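Local coordinates for periplasmic oligopeptide-binding protein (Burkholderia pseudomallei, PDB 3ZS6), which probably captures oligopeptides in the periplasm and hands them to an ABC transporter for import, as do other OppA-type solute-binding proteins, at residues K312-R316 with R452-T457; E14-L18 with W186-I192; P50-A55 with F66-A72. All coordinates share one frame; numbering follows the deposited sequence.

Followed from the N terminus, the chain first meets interaction 2, where residues 14-18, in the loop between strand 6-11 and helix 26-35, pack against the turn that joins strands 181-187 and 191-196. Within the long loop this contact closes lies interaction 3, a local pairing of the hairpin strands 48-60 and 63-68, with only ten residues between its segments. Interaction 1 opens later, in series with both, and brings the loop at 312-316 onto helix 449-464. No two contacts touch: nearest atoms are about 15 Å apart between interactions 2 and 3, while interactions 1 and 2 lie on opposite sides of the chain's centre, about 39 Å between centres.

Interaction 1: residues K312-R316 with R452-T457; sequences KGVQR and RAALLT
Thr457, on helix 449-464, turns its two branches to different residues of the loop at 312-316: the hydroxyl to the backbone of Gln315, the methyl to the guanidinium of Arg316. Gln315 N donates to Thr457 OG1 over 2.8 Å in an almost straight bond, 175° at the hydrogen. With OG1 lying beside its own backbone N (chi1 -61°), the same Thr457 hydroxyl donates back into the helix, to Ala453 O at 2.9 Å, arriving from above the carbonyl plane. Thr457 CG2 stands over one face of the Arg316 guanidinium, toward its rim, 3.7 Å from CZ of that arginine. The side chain of Gln315 crosses that of Thr457 at about a right angle and carries its amide over the helix, NE2 lying 3.6 Å from Ala454 CA. Earlier in the loop, Gly313 O rests on the helix, 3.2 Å from Ala453 CA in a CA-H...O contact and 3.4 Å from Leu456 CD1. Val314 CG1 packs at 4.0 Å from Leu456 CB, those two side chains also meeting nearly perpendicularly. The charged ends find their partners elsewhere, Arg316 in Asp461 and Arg452 in Asp412. Chemically, the hydroxyl of Thr457 is used twice, accepting from Gln315 N and donating to Ala453 O: it fills both hydrogen-bonding roles at a buried position and ties an irregular loop to a regular helix.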
loop_
_atom_site.group_PDB
_atom_site.type_symbol
_atom_site.label_atom_id
_atom_site.label_comp_id
_atom_site.label_asym_id
_atom_site.label_seq_id
_atom_site.Cartn_x
_atom_site.Cartn_y
_atom_site.Cartn_z
ATOM N N LYS A 312 -13.700 7.055 -2.504
ATOM C CA LYS A 312 -14.993 6.614 -3.017
ATOM C C LYS A 312 -15.551 5.413 -2.243
ATOM O O LYS A 312 -14.801 4.593 -1.723
ATOM C CB LYS A 312 -14.878 6.255 -4.498
ATOM C CG LYS A 312 -14.493 7.408 -5.402
ATOM C CD LYS A 312 -14.244 6.905 -6.810
ATOM C CE LYS A 312 -13.609 7.981 -7.688
ATOM N NZ LYS A 312 -14.527 9.121 -7.961
ATOM N N GLY A 313 -16.873 5.308 -2.178
ATOM C CA GLY A 313 -17.503 4.154 -1.557
ATOM C C GLY A 313 -17.979 4.316 -0.117
ATOM O O GLY A 313 -18.722 3.472 0.380
ATOM N N VAL A 314 -17.545 5.369 0.571
ATOM C CA VAL A 314 -18.148 5.712 1.862
ATOM C C VAL A 314 -18.636 7.150 1.855
ATOM O O VAL A 314 -18.186 7.957 1.047
ATOM C CB VAL A 314 -17.190 5.503 3.057
ATOM C CG1 VAL A 314 -16.936 4.021 3.271
ATOM C CG2 VAL A 314 -15.878 6.276 2.847
ATOM N N GLN A 315 -19.557 7.471 2.754
ATOM C CA GLN A 315 -20.157 8.799 2.751
ATOM C C GLN A 315 -19.248 9.821 3.413
ATOM O O GLN A 315 -19.300 11.005 3.090
ATOM C CB GLN A 315 -21.522 8.772 3.442
ATOM C CG GLN A 315 -22.459 7.717 2.882
ATOM C CD GLN A 315 -23.722 7.563 3.708
ATOM O OE1 GLN A 315 -23.681 7.609 4.938
ATOM N NE2 GLN A 315 -24.853 7.384 3.033
ATOM N N ARG A 316 -18.401 9.354 4.323
ATOM C CA ARG A 316 -17.604 10.238 5.156
ATOM C C ARG A 316 -16.672 9.412 6.018
ATOM O O ARG A 316 -16.900 8.217 6.216
ATOM C CB ARG A 316 -18.521 11.045 6.070
ATOM C CG ARG A 316 -19.569 10.181 6.762
ATOM C CD ARG A 316 -19.851 10.624 8.193
ATOM N NE ARG A 316 -20.852 9.759 8.820
ATOM C CZ ARG A 316 -20.573 8.626 9.461
ATOM N NH1 ARG A 316 -19.314 8.212 9.575
ATOM N NH2 ARG A 316 -21.551 7.907 9.992
ATOM N N ARG A 452 -24.971 1.184 -1.396
ATOM C CA ARG A 452 -23.705 0.541 -1.095
ATOM C C ARG A 452 -22.915 1.390 -0.103
ATOM O O ARG A 452 -22.472 0.895 0.934
ATOM C CB ARG A 452 -22.893 0.334 -2.378
ATOM C CG ARG A 452 -21.534 -0.311 -2.154
ATOM C CD ARG A 452 -20.819 -0.586 -3.467
ATOM N NE ARG A 452 -19.531 -1.251 -3.260
ATOM C CZ ARG A 452 -18.353 -0.632 -3.250
ATOM N NH1 ARG A 452 -18.282 0.681 -3.438
ATOM N NH2 ARG A 452 -17.240 -1.333 -3.058
ATOM N N ALA A 453 -22.757 2.674 -0.421
ATOM C CA ALA A 453 -21.958 3.579 0.401
ATOM C C ALA A 453 -22.449 3.619 1.842
ATOM O O ALA A 453 -21.656 3.570 2.783
ATOM C CB ALA A 453 -21.956 4.980 -0.195
ATOM N N ALA A 454 -23.764 3.715 2.001
ATOM C CA ALA A 454 -24.376 3.786 3.315
ATOM C C ALA A 454 -23.970 2.582 4.152
ATOM O O ALA A 454 -23.568 2.722 5.307
ATOM C CB ALA A 454 -25.892 3.853 3.185
ATOM N N LEU A 455 -24.077 1.399 3.557
ATOM C CA LEU A 455 -23.730 0.165 4.252
ATOM C C LEU A 455 -22.227 0.074 4.558
ATOM O O LEU A 455 -21.837 -0.403 5.623
ATOM C CB LEU A 455 -24.200 -1.055 3.452
ATOM C CG LEU A 455 -25.719 -1.249 3.384
ATOM C CD1 LEU A 455 -26.082 -2.572 2.714
ATOM C CD2 LEU A 455 -26.325 -1.177 4.774
ATOM N N LEU A 456 -21.384 0.533 3.635
ATOM C CA LEU A 456 -19.944 0.496 3.879
ATOM C C LEU A 456 -19.554 1.468 4.990
ATOM O O LEU A 456 -18.653 1.194 5.783
ATOM C CB LEU A 456 -19.147 0.786 2.603
ATOM C CG LEU A 456 -19.237 -0.257 1.488
ATOM C CD1 LEU A 456 -18.291 0.115 0.343
ATOM C CD2 LEU A 456 -18.928 -1.656 2.014
ATOM N N THR A 457 -20.240 2.606 5.038
ATOM C CA THR A 457 -20.004 3.596 6.075
ATOM C C THR A 457 -20.399 3.010 7.426
ATOM O O THR A 457 -19.660 3.129 8.411
ATOM C CB THR A 457 -20.810 4.887 5.817
ATOM O OG1 THR A 457 -20.405 5.462 4.569
ATOM C CG2 THR A 457 -20.581 5.895 6.927
#

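Interaction 2: residues E14-L18 with W186-I192; sequences EVESL and WQPNNRI
A beta hairpin whose turn includes a classic bulge, Asn190 and Arg191 both facing Gln187, receives the carboxylate of Glu14 from the loop at 14-18. The two oxygens of Glu14 do different work. Glu14 OE2 offers its syn lone pair to the indole of Trp186, with NE1 at 2.9 Å; it lies at the ring's edge and close to its plane, and carboxylate and indole are nearly coplanar, 23° apart. Glu14 OE1 is met from above the carboxylate plane by Asn189 N, 2.6 Å away along a straight N-H. It also accepts from a water that bridges to Gln187 O, giving OE1 two donors. CG anti to the backbone N (chi1 170°) and a bend at chi2 carry the Glu14 carboxylate to the turn. Nearer the backbone, Glu14 CB lies 3.4 Å from Asn189 ND2. Next to these polar bonds, Leu18 lays CD1 over one face of the Trp186 six-membered ring, a CH-pi contact of 3.8 Å to the centroid. Ile192 CD1 lies over that same face, toward the rim. Val15 CG1 comes obliquely to the Trp186 indole, 3.8 Å from CZ2, and touches Ile192 CD1 as well. The apolar side chains continue into their surroundings: Val15 and Leu18 rest against helix 26-35, Leu18 and Ile192 against Leu183 of strand 181-187, while Glu14 touches Lys388 on helix 387-395.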
loop_
_atom_site.group_PDB
_atom_site.type_symbol
_atom_site.label_atom_id
_atom_site.label_comp_id
_atom_site.label_asym_id
_atom_site.label_seq_id
_atom_site.Cartn_x
_atom_site.Cartn_y
_atom_site.Cartn_z
ATOM N N GLU A 14 14.798 -1.100 1.691
ATOM C CA GLU A 14 15.079 -2.191 0.754
ATOM C C GLU A 14 13.780 -2.910 0.410
ATOM O O GLU A 14 12.990 -3.237 1.305
ATOM C CB GLU A 14 16.076 -3.181 1.363
ATOM C CG GLU A 14 16.261 -4.487 0.567
ATOM C CD GLU A 14 16.943 -4.277 -0.782
ATOM O OE1 GLU A 14 17.477 -3.170 -1.035
ATOM O OE2 GLU A 14 16.935 -5.222 -1.596
ATOM N N VAL A 15 13.561 -3.151 -0.881
ATOM C CA VAL A 15 12.334 -3.801 -1.358
ATOM C C VAL A 15 12.255 -5.237 -0.842
ATOM O O VAL A 15 13.279 -5.921 -0.765
ATOM C CB VAL A 15 12.268 -3.797 -2.912
ATOM C CG1 VAL A 15 13.300 -4.781 -3.516
ATOM C CG2 VAL A 15 10.857 -4.110 -3.396
ATOM N N GLU A 16 11.050 -5.697 -0.498
ATOM C CA GLU A 16 10.887 -7.020 0.109
ATOM C C GLU A 16 11.044 -8.147 -0.917
ATOM O O GLU A 16 11.472 -9.248 -0.583
ATOM C CB GLU A 16 9.539 -7.144 0.842
ATOM C CG GLU A 16 8.299 -7.099 -0.068
ATOM C CD GLU A 16 7.886 -5.684 -0.456
ATOM O OE1 GLU A 16 8.595 -4.726 -0.077
ATOM O OE2 GLU A 16 6.841 -5.529 -1.130
ATOM N N SER A 17 10.695 -7.866 -2.166
ATOM C CA SER A 17 10.731 -8.887 -3.202
ATOM C C SER A 17 10.494 -8.219 -4.543
ATOM O O SER A 17 9.937 -7.125 -4.597
ATOM C CB SER A 17 9.643 -9.934 -2.937
ATOM O OG SER A 17 9.542 -10.895 -3.975
ATOM N N LEU A 18 10.930 -8.867 -5.619
ATOM C CA LEU A 18 10.590 -8.420 -6.963
ATOM C C LEU A 18 9.757 -9.477 -7.678
ATOM O O LEU A 18 9.509 -9.376 -8.881
ATOM C CB LEU A 18 11.844 -8.087 -7.766
ATOM C CG LEU A 18 12.617 -6.846 -7.300
ATOM C CD1 LEU A 18 13.833 -6.610 -8.182
ATOM C CD2 LEU A 18 11.717 -5.618 -7.293
ATOM N N TRP A 186 20.956 -5.476 -8.860
ATOM C CA TRP A 186 20.224 -5.471 -7.606
ATOM C C TRP A 186 21.194 -5.763 -6.470
ATOM O O TRP A 186 21.548 -6.919 -6.235
ATOM C CB TRP A 186 19.109 -6.520 -7.628
ATOM C CG TRP A 186 18.253 -6.537 -6.385
ATOM C CD1 TRP A 186 18.366 -5.717 -5.293
ATOM C CD2 TRP A 186 17.156 -7.425 -6.105
ATOM N NE1 TRP A 186 17.404 -6.036 -4.357
ATOM C CE2 TRP A 186 16.645 -7.075 -4.835
ATOM C CE3 TRP A 186 16.551 -8.474 -6.810
ATOM C CZ2 TRP A 186 15.563 -7.742 -4.252
ATOM C CZ3 TRP A 186 15.467 -9.129 -6.233
ATOM C CH2 TRP A 186 14.986 -8.757 -4.964
ATOM N N GLN A 187 21.640 -4.715 -5.783
ATOM C CA GLN A 187 22.459 -4.890 -4.587
ATOM C C GLN A 187 21.642 -4.470 -3.375
ATOM O O GLN A 187 21.389 -3.280 -3.177
ATOM C CB GLN A 187 23.747 -4.066 -4.678
ATOM C CG GLN A 187 24.613 -4.399 -5.891
ATOM C CD GLN A 187 25.891 -3.574 -5.937
ATOM O OE1 GLN A 187 26.559 -3.379 -4.919
ATOM N NE2 GLN A 187 26.227 -3.072 -7.119
ATOM N N PRO A 188 21.219 -5.446 -2.561
ATOM C CA PRO A 188 20.293 -5.168 -1.452
ATOM C C PRO A 188 20.825 -4.092 -0.515
ATOM O O PRO A 188 21.995 -4.126 -0.150
ATOM C CB PRO A 188 20.197 -6.519 -0.735
ATOM C CG PRO A 188 20.437 -7.520 -1.821
ATOM C CD PRO A 188 21.506 -6.885 -2.690
ATOM N N ASN A 189 19.970 -3.143 -0.147
ATOM C CA ASN A 189 20.361 -2.048 0.739
ATOM C C ASN A 189 21.382 -1.109 0.118
ATOM O O ASN A 189 21.976 -0.275 0.800
ATOM C CB ASN A 189 20.899 -2.584 2.058
ATOM C CG ASN A 189 19.822 -3.207 2.898
ATOM O OD1 ASN A 189 19.862 -4.400 3.197
ATOM N ND2 ASN A 189 18.835 -2.404 3.278
ATOM N N ASN A 190 21.613 -1.270 -1.173
ATOM C CA ASN A 190 22.567 -0.432 -1.871
ATOM C C ASN A 190 21.907 0.240 -3.060
ATOM O O ASN A 190 21.674 1.442 -3.047
ATOM C CB ASN A 190 23.779 -1.251 -2.312
ATOM C CG ASN A 190 24.871 -0.397 -2.917
ATOM O OD1 ASN A 190 24.629 0.725 -3.351
ATOM N ND2 ASN A 190 26.086 -0.924 -2.944
ATOM N N ARG A 191 21.594 -0.545 -4.083
ATOM C CA ARG A 191 20.933 0.004 -5.254
ATOM C C ARG A 191 20.269 -1.050 -6.119
ATOM O O ARG A 191 20.645 -2.230 -6.101
ATOM C CB ARG A 191 21.944 0.776 -6.103
ATOM C CG ARG A 191 23.180 -0.038 -6.422
ATOM C CD ARG A 191 23.442 -0.113 -7.910
ATOM N NE ARG A 191 24.407 0.881 -8.362
ATOM C CZ ARG A 191 25.329 0.650 -9.296
ATOM N NH1 ARG A 191 25.414 -0.545 -9.869
ATOM N NH2 ARG A 191 26.169 1.611 -9.657
ATOM N N ILE A 192 19.268 -0.600 -6.869
ATOM C CA ILE A 192 18.690 -1.367 -7.957
ATOM C C ILE A 192 18.786 -0.518 -9.222
ATOM O O ILE A 192 18.446 0.663 -9.207
ATOM C CB ILE A 192 17.229 -1.738 -7.675
ATOM C CG1 ILE A 192 17.162 -3.017 -6.841
ATOM C CG2 ILE A 192 16.445 -1.904 -8.991
ATOM C CD1 ILE A 192 15.764 -3.355 -6.342
HETATM O O HOH W 1 18.482 -2.364 -3.474
#

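Interaction 3: residues P50-A55 with F66-A72; sequences PGVAQA and FKLRRDA
Segments 50-55 and 66-72 run antiparallel, with a classic bulge where Gln54 and Ala55 both face Lys67, shifting the register by one residue from the Ala53-Leu68 pair: Gln54 N donates to Lys67 O at 2.8 Å, Ala55 N adds only a weak bond to that oxygen, Lys67 N returns one to Ala55 O, and beyond the bulge Arg69 N bonds to Val52 O at 2.9 Å. The Arg69 side chain turns toward residues 50-54: CG sits between the backbone N and the carbonyl carbon (chi1 69°), and a bend at chi3 sets the guanidinium side-on to Gly51 O. Arg69 NE, at 3.0 Å, and Arg69 NH2, at 2.9 Å, both donate to Gly51 O, each in a somewhat bent bond, and the oxygen lies 6° out of the guanidinium plane. Pro50 CB borders the same flat edge, whereas Gln54 CB lies over a face. The Gln54 side chain crosses that of Arg69 at a slant, amide and guanidinium planes 49° apart, with Gln54 OE1 3.6 Å from Arg69 CA. Ala53 CB meets the edge of the Phe66 ring, 4.0 Å from CD2, and Val52 CG1 reaches Ala72 CB. A cation-pi contact with Trp201 further engages Arg69. The paired N-H groups fix the guanidinium's rotation and probably polarise the Gly51 carbonyl, so that a charged side chain ties the two chain segments together where regular strand pairing has given out.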
loop_
_atom_site.group_PDB
_atom_site.type_symbol
_atom_site.label_atom_id
_atom_site.label_comp_id
_atom_site.label_asym_id
_atom_site.label_seq_id
_atom_site.Cartn_x
_atom_site.Cartn_y
_atom_site.Cartn_z
ATOM N N PRO A 50 -4.605 1.353 -20.770
ATOM C CA PRO A 50 -4.240 0.036 -21.315
ATOM C C PRO A 50 -2.820 -0.393 -20.959
ATOM O O PRO A 50 -1.884 0.399 -21.095
ATOM C CB PRO A 50 -4.353 0.237 -22.834
ATOM C CG PRO A 50 -5.377 1.328 -22.988
ATOM C CD PRO A 50 -5.135 2.256 -21.811
ATOM N N GLY A 51 -2.677 -1.629 -20.487
ATOM C CA GLY A 51 -1.373 -2.244 -20.281
ATOM C C GLY A 51 -1.162 -3.297 -21.362
ATOM O O GLY A 51 -1.098 -2.970 -22.552
ATOM N N VAL A 52 -1.078 -4.561 -20.958
ATOM C CA VAL A 52 -1.053 -5.662 -21.924
ATOM C C VAL A 52 -2.407 -5.752 -22.627
ATOM O O VAL A 52 -2.484 -6.068 -23.824
ATOM C CB VAL A 52 -0.703 -7.019 -21.254
ATOM C CG1 VAL A 52 -0.712 -8.143 -22.286
ATOM C CG2 VAL A 52 0.669 -6.941 -20.528
ATOM N N ALA A 53 -3.472 -5.453 -21.884
ATOM C CA ALA A 53 -4.809 -5.388 -22.461
ATOM C C ALA A 53 -4.997 -4.060 -23.200
ATOM O O ALA A 53 -4.799 -2.988 -22.630
ATOM C CB ALA A 53 -5.882 -5.561 -21.373
ATOM N N GLN A 54 -5.375 -4.129 -24.472
ATOM C CA GLN A 54 -5.618 -2.910 -25.229
ATOM C C GLN A 54 -7.038 -2.399 -24.972
ATOM O O GLN A 54 -7.337 -1.226 -25.193
ATOM C CB GLN A 54 -5.361 -3.121 -26.726
ATOM C CG GLN A 54 -6.239 -4.171 -27.378
ATOM C CD GLN A 54 -5.987 -4.297 -28.869
ATOM O OE1 GLN A 54 -4.840 -4.380 -29.315
ATOM N NE2 GLN A 54 -7.063 -4.298 -29.651
ATOM N N ALA A 55 -7.903 -3.277 -24.474
ATOM C CA ALA A 55 -9.292 -2.913 -24.218
ATOM C C ALA A 55 -9.949 -3.888 -23.250
ATOM O O ALA A 55 -9.489 -5.015 -23.081
ATOM C CB ALA A 55 -10.081 -2.853 -25.535
ATOM N N PHE A 66 -11.032 -8.982 -21.196
ATOM C CA PHE A 66 -9.849 -8.195 -21.537
ATOM C C PHE A 66 -9.301 -8.666 -22.879
ATOM O O PHE A 66 -9.022 -9.852 -23.071
ATOM C CB PHE A 66 -8.758 -8.327 -20.454
ATOM C CG PHE A 66 -9.136 -7.716 -19.125
ATOM C CD1 PHE A 66 -9.860 -8.444 -18.193
ATOM C CD2 PHE A 66 -8.766 -6.419 -18.811
ATOM C CE1 PHE A 66 -10.203 -7.893 -16.968
ATOM C CE2 PHE A 66 -9.108 -5.856 -17.587
ATOM C CZ PHE A 66 -9.831 -6.596 -16.665
ATOM N N LYS A 67 -9.162 -7.737 -23.813
ATOM C CA LYS A 67 -8.580 -8.054 -25.110
ATOM C C LYS A 67 -7.125 -7.638 -25.099
ATOM O O LYS A 67 -6.808 -6.455 -24.958
ATOM C CB LYS A 67 -9.332 -7.343 -26.241
ATOM C CG LYS A 67 -10.656 -7.987 -26.607
ATOM C CD LYS A 67 -10.476 -9.421 -27.114
ATOM C CE LYS A 67 -9.756 -9.478 -28.460
ATOM N NZ LYS A 67 -8.315 -9.084 -28.367
ATOM N N LEU A 68 -6.237 -8.616 -25.227
ATOM C CA LEU A 68 -4.807 -8.339 -25.171
ATOM C C LEU A 68 -4.274 -7.878 -26.529
ATOM O O LEU A 68 -4.756 -8.307 -27.583
ATOM C CB LEU A 68 -4.036 -9.571 -24.698
ATOM C CG LEU A 68 -4.553 -10.304 -23.461
ATOM C CD1 LEU A 68 -3.544 -11.358 -23.038
ATOM C CD2 LEU A 68 -4.841 -9.331 -22.306
ATOM N N ARG A 69 -3.289 -6.988 -26.505
ATOM C CA ARG A 69 -2.588 -6.636 -27.730
ATOM C C ARG A 69 -1.760 -7.849 -28.128
ATOM O O ARG A 69 -1.464 -8.713 -27.295
ATOM C CB ARG A 69 -1.697 -5.409 -27.526
ATOM C CG ARG A 69 -0.497 -5.650 -26.633
ATOM C CD ARG A 69 0.212 -4.343 -26.286
ATOM N NE ARG A 69 -0.606 -3.494 -25.424
ATOM C CZ ARG A 69 -1.361 -2.487 -25.850
ATOM N NH1 ARG A 69 -1.418 -2.177 -27.149
ATOM N NH2 ARG A 69 -2.068 -1.791 -24.972
ATOM N N ARG A 70 -1.392 -7.922 -29.398
ATOM C CA ARG A 70 -0.732 -9.106 -29.925
ATOM C C ARG A 70 0.785 -8.995 -29.878
ATOM O O ARG A 70 1.489 -9.955 -30.165
ATOM C CB ARG A 70 -1.194 -9.355 -31.372
ATOM C CG ARG A 70 -2.706 -9.510 -31.514
ATOM C CD ARG A 70 -3.148 -9.511 -32.972
ATOM N NE ARG A 70 -3.574 -10.833 -33.428
ATOM C CZ ARG A 70 -2.785 -11.696 -34.065
ATOM N NH1 ARG A 70 -1.522 -11.382 -34.322
ATOM N NH2 ARG A 70 -3.260 -12.873 -34.447
ATOM N N ASP A 71 1.301 -7.825 -29.525
ATOM C CA ASP A 71 2.745 -7.632 -29.607
ATOM C C ASP A 71 3.427 -7.417 -28.254
ATOM O O ASP A 71 4.539 -6.904 -28.190
ATOM C CB ASP A 71 3.089 -6.506 -30.594
ATOM C CG ASP A 71 2.525 -5.168 -30.171
ATOM O OD1 ASP A 71 1.648 -5.144 -29.281
ATOM O OD2 ASP A 71 2.967 -4.138 -30.719
ATOM N N ALA A 72 2.770 -7.830 -27.174
ATOM C CA ALA A 72 3.399 -7.780 -25.858
ATOM C C ALA A 72 4.448 -8.886 -25.737
ATOM O O ALA A 72 4.189 -10.047 -26.063
ATOM C CB ALA A 72 2.354 -7.907 -24.758
#